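Sorting nexin GRD19 (Saccharomyces cerevisiae, PDB 1OCS) binds phosphatidylinositol 3-phosphate and helps retain late Golgi membrane proteins by retrieving them through their cytosolic tails at the prevacuolar compartment. Local coordinates at residues Cys64-Leu68 against Pro69-Lys73; Leu151-Phe154 against Ile155-Lys159. All coordinates share one frame; numbering follows the deposited sequence.

Both contacts are local and follow one another along the chain without nesting or crossing. Contact 1 comes first, where strand 57-66 ends and the chain turns through 69-73 to enter strand 75-81, closing the loop between two antiparallel neighbours of the three-stranded PX sheet. After strand 75-81 and the helices beyond it, contact 2 lies at the C-terminal end of helix 149-156 and closes no loop; it ends that helix and leads out to K159. The two meet in space, their centres about 11 Å apart: E156 OE1 lies 2.7 Å from H72 N, probably hydrogen-bonded, and V152 CG2 packs on S70 O. The last helix is thus tied to the 67-73 loop.

Contact 1. Residues Cys64-Leu68 against Pro69-Lys73; sequences CRTNL and PSFHK
A type I beta turn from L68 to F71 starts the loop that joins two antiparallel strands, 57-66 and 75-81, and it brings F71 back against T66 and L68. F71 N donates to L68 O at 3.0 Å, with the donor standing above the carbonyl plane, 49° out of it. P69 and S70 fill the two central positions of the turn. The T66 methyl comes over one face of the F71 ring as a CH-pi contact: CG2 lies 4.0 Å from the ring centroid, displaced toward the rim, and only 3.6 Å from F71 CG. The T66 side chain runs roughly perpendicular to that of F71. T66 chi1, -173°, sends OG1 opposite the backbone N and leaves CG2 between N and the carbonyl carbon, from where it meets the ring. The hydroxyl oxygen accepts from L68 N at 3.1 Å, closing an ST turn just before the beta turn, and is also hydrogen-bonded to F35 O. In the PX sheet this is the end of the central strand, 57-66, beside the start of strand 36-46, whose L36 touches T66, L68 and F71. A valine in place of T66 would probably leave L68 N without its side-chain acceptor and F35 O without its hydroxyl partner, so that the ST turn is lost and the chain at N67-L68 is less firmly held. L68 runs alongside F71 and points the same way, with CB 3.7 Å from F71 CD1 and CD1 3.8 Å from F71 CE1. C64 SG approaches obliquely, 5.4 Å from the F71 centroid, as a looser sulfur-aromatic contact. S70 OG is hydrogen-bonded to Q145 O, while I155 and E156 of helix 149-156 also pack on F71.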
# COMPACT_ATOMS: atom_id res chain seq x y z
N CYS A 64 -7.35 4.32 5.09
CA CYS A 64 -8.43 3.58 4.48
C CYS A 64 -9.68 3.53 5.36
O CYS A 64 -9.59 3.43 6.59
CB CYS A 64 -7.95 2.14 4.20
SG CYS A 64 -9.18 1.00 3.49
N ARG A 65 -10.84 3.64 4.73
CA ARG A 65 -12.13 3.56 5.41
C ARG A 65 -12.93 2.53 4.63
O ARG A 65 -12.97 2.59 3.40
CB ARG A 65 -12.90 4.88 5.37
CG ARG A 65 -12.58 5.84 6.48
CD ARG A 65 -13.86 6.57 6.90
NE ARG A 65 -14.63 7.02 5.74
CZ ARG A 65 -15.79 7.66 5.81
NH1 ARG A 65 -16.42 8.02 4.69
NH2 ARG A 65 -16.33 7.94 6.99
N THR A 66 -13.57 1.60 5.32
CA THR A 66 -14.32 0.59 4.60
C THR A 66 -15.34 -0.10 5.50
O THR A 66 -15.27 0.03 6.73
CB THR A 66 -13.36 -0.49 4.02
OG1 THR A 66 -14.09 -1.39 3.18
CG2 THR A 66 -12.71 -1.28 5.15
N ASN A 67 -16.28 -0.81 4.89
CA ASN A 67 -17.27 -1.58 5.63
C ASN A 67 -17.29 -3.00 5.05
O ASN A 67 -18.21 -3.78 5.32
CB ASN A 67 -18.66 -0.94 5.52
CG ASN A 67 -19.25 -1.04 4.13
OD1 ASN A 67 -18.55 -1.33 3.16
ND2 ASN A 67 -20.56 -0.78 4.03
N LEU A 68 -16.27 -3.34 4.26
CA LEU A 68 -16.16 -4.68 3.66
C LEU A 68 -16.05 -5.76 4.74
O LEU A 68 -15.29 -5.62 5.69
CB LEU A 68 -14.94 -4.75 2.73
CG LEU A 68 -15.05 -4.00 1.40
CD1 LEU A 68 -13.69 -3.92 0.71
CD2 LEU A 68 -16.06 -4.71 0.51
N PRO A 69 -16.81 -6.85 4.59
CA PRO A 69 -16.79 -7.94 5.57
C PRO A 69 -15.43 -8.61 5.80
O PRO A 69 -15.23 -9.26 6.82
CB PRO A 69 -17.85 -8.91 5.05
CG PRO A 69 -17.82 -8.68 3.58
CD PRO A 69 -17.73 -7.17 3.49
N SER A 70 -14.51 -8.47 4.85
CA SER A 70 -13.19 -9.09 5.01
C SER A 70 -12.29 -8.28 5.94
O SER A 70 -11.28 -8.79 6.42
CB SER A 70 -12.50 -9.25 3.65
OG SER A 70 -12.38 -8.01 2.98
N PHE A 71 -12.66 -7.03 6.20
CA PHE A 71 -11.88 -6.18 7.08
C PHE A 71 -12.38 -6.28 8.52
O PHE A 71 -13.53 -6.67 8.75
CB PHE A 71 -11.91 -4.73 6.60
CG PHE A 71 -11.09 -4.49 5.36
CD1 PHE A 71 -11.51 -4.98 4.13
CD2 PHE A 71 -9.89 -3.79 5.43
CE1 PHE A 71 -10.74 -4.78 2.98
CE2 PHE A 71 -9.11 -3.58 4.29
CZ PHE A 71 -9.54 -4.07 3.06
N HIS A 72 -11.53 -5.91 9.48
CA HIS A 72 -11.87 -6.01 10.90
C HIS A 72 -12.22 -4.70 11.59
O HIS A 72 -12.68 -4.71 12.73
CB HIS A 72 -10.72 -6.70 11.63
CG HIS A 72 -10.26 -7.97 10.98
ND1 HIS A 72 -10.92 -9.17 11.15
CD2 HIS A 72 -9.26 -8.21 10.11
CE1 HIS A 72 -10.34 -10.10 10.41
NE2 HIS A 72 -9.33 -9.54 9.77
N LYS A 73 -11.99 -3.58 10.93
CA LYS A 73 -12.31 -2.28 11.50
C LYS A 73 -12.61 -1.30 10.37
O LYS A 73 -12.23 -1.52 9.22
CB LYS A 73 -11.18 -1.79 12.41
CG LYS A 73 -9.79 -1.73 11.79
CD LYS A 73 -8.74 -1.81 12.90
CE LYS A 73 -7.36 -1.42 12.42
NZ LYS A 73 -7.25 0.05 12.23

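Contact 2. Residues Leu151-Phe154 against Ile155-Lys159; sequences LVRF and IEAEK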
# COMPACT_ATOMS: atom_id res chain seq x y z
N LEU A 151 -4.41 -8.25 1.11
CA LEU A 151 -4.87 -6.87 0.93
C LEU A 151 -5.25 -6.30 2.30
O LEU A 151 -4.82 -5.20 2.68
CB LEU A 151 -6.11 -6.84 0.04
CG LEU A 151 -6.49 -5.65 -0.85
CD1 LEU A 151 -8.02 -5.60 -0.93
CD2 LEU A 151 -5.94 -4.34 -0.33
N VAL A 152 -6.05 -7.05 3.04
CA VAL A 152 -6.50 -6.62 4.37
C VAL A 152 -5.34 -6.39 5.33
O VAL A 152 -5.28 -5.36 6.00
CB VAL A 152 -7.46 -7.67 5.00
CG1 VAL A 152 -7.93 -7.17 6.38
CG2 VAL A 152 -8.66 -7.90 4.10
N ARG A 153 -4.42 -7.35 5.40
CA ARG A 153 -3.28 -7.22 6.30
C ARG A 153 -2.40 -6.03 5.94
O ARG A 153 -1.95 -5.30 6.82
CB ARG A 153 -2.44 -8.50 6.28
CG ARG A 153 -1.38 -8.56 7.38
CD ARG A 153 -0.77 -9.95 7.50
NE ARG A 153 0.44 -10.10 6.69
CZ ARG A 153 1.62 -9.57 7.01
NH1 ARG A 153 1.74 -8.85 8.12
NH2 ARG A 153 2.67 -9.76 6.23
N PHE A 154 -2.17 -5.82 4.65
CA PHE A 154 -1.34 -4.71 4.19
C PHE A 154 -1.92 -3.37 4.61
O PHE A 154 -1.18 -2.42 4.89
CB PHE A 154 -1.20 -4.73 2.67
CG PHE A 154 -0.28 -3.67 2.13
CD1 PHE A 154 1.09 -3.72 2.39
CD2 PHE A 154 -0.77 -2.61 1.37
CE1 PHE A 154 1.95 -2.74 1.90
CE2 PHE A 154 0.08 -1.62 0.87
CZ PHE A 154 1.45 -1.69 1.14
N ILE A 155 -3.24 -3.30 4.64
CA ILE A 155 -3.94 -2.07 5.01
C ILE A 155 -4.11 -1.89 6.52
O ILE A 155 -3.99 -0.78 7.03
CB ILE A 155 -5.34 -2.04 4.34
CG1 ILE A 155 -5.18 -1.80 2.83
CG2 ILE A 155 -6.23 -0.97 5.00
CD1 ILE A 155 -6.46 -1.99 2.04
N GLU A 156 -4.36 -2.99 7.23
CA GLU A 156 -4.61 -2.95 8.67
C GLU A 156 -3.46 -3.09 9.66
O GLU A 156 -3.43 -2.39 10.68
CB GLU A 156 -5.67 -3.99 9.04
CG GLU A 156 -7.06 -3.72 8.49
CD GLU A 156 -8.09 -4.72 8.98
OE1 GLU A 156 -9.30 -4.44 8.85
OE2 GLU A 156 -7.70 -5.79 9.51
N ALA A 157 -2.53 -4.00 9.40
CA ALA A 157 -1.43 -4.24 10.33
C ALA A 157 -0.56 -3.02 10.60
O ALA A 157 -0.24 -2.26 9.69
CB ALA A 157 -0.57 -5.40 9.83
N GLU A 158 -0.17 -2.84 11.86
CA GLU A 158 0.69 -1.72 12.20
C GLU A 158 2.00 -1.94 11.45
O GLU A 158 2.58 -1.01 10.89
CB GLU A 158 0.96 -1.66 13.70
CG GLU A 158 1.92 -0.55 14.08
CD GLU A 158 2.18 -0.48 15.57
OE1 GLU A 158 3.02 0.35 15.98
OE2 GLU A 158 1.55 -1.24 16.33
N LYS A 159 2.47 -3.18 11.46
CA LYS A 159 3.70 -3.54 10.77
C LYS A 159 3.40 -4.68 9.80
O LYS A 159 2.94 -5.75 10.20
CB LYS A 159 4.76 -3.99 11.79
CG LYS A 159 6.11 -4.29 11.18
CD LYS A 159 7.16 -4.60 12.24
CE LYS A 159 8.53 -4.82 11.61
NZ LYS A 159 8.93 -3.65 10.76
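The C-terminal part of helix 149-156 carries this contact, with L151 and V152 each meeting the residue four places on, I155 and E156. Three i to i+4 backbone bonds run through it: I155 N to L151 O, E156 N to V152 O at 2.8 Å, and A157 N to R153 O at 2.9 Å. I155 N also makes a weak bond to V152 O. A157 then leaves helical geometry, its psi of 139° turning the chain away, while its CB rests 3.3 Å from R153 O. The L151 and I155 side chains run alongside each other in a common direction and meet methyl to methyl: CD2 of L151 is 3.4 Å from CD1 of I155, tighter than ordinary van der Waals contact. With CG1 of I155 beside its own backbone N (chi1 -71°), that branch lies 3.4 Å from L151 O and carries CD1 to the L151 methyl. V152 and E156 also run alongside each other. The extended E156 chain lays its carboxylate against V152 CG1, with OE2 at 3.4 Å from that methyl, while OE1 is taken up by H72 N, probably as a hydrogen bond. R153 CG lies 4.1 Å from A157 CB, and beyond it the chain bends to bring NH2 to the hydroxyl of the modified cysteine at position 91. The F154 ring sits in an aromatic cluster, stacked on F88, edge-to-face with F85 and F160, and in a cation-pi contact with R80. The helix end is wedged between sheet and helices: I155 reaches C64 of strand 57-66 and S76 of strand 75-81, F154 touches I62 of the former, and L151 and F154 pack on M135 of helix 121-139.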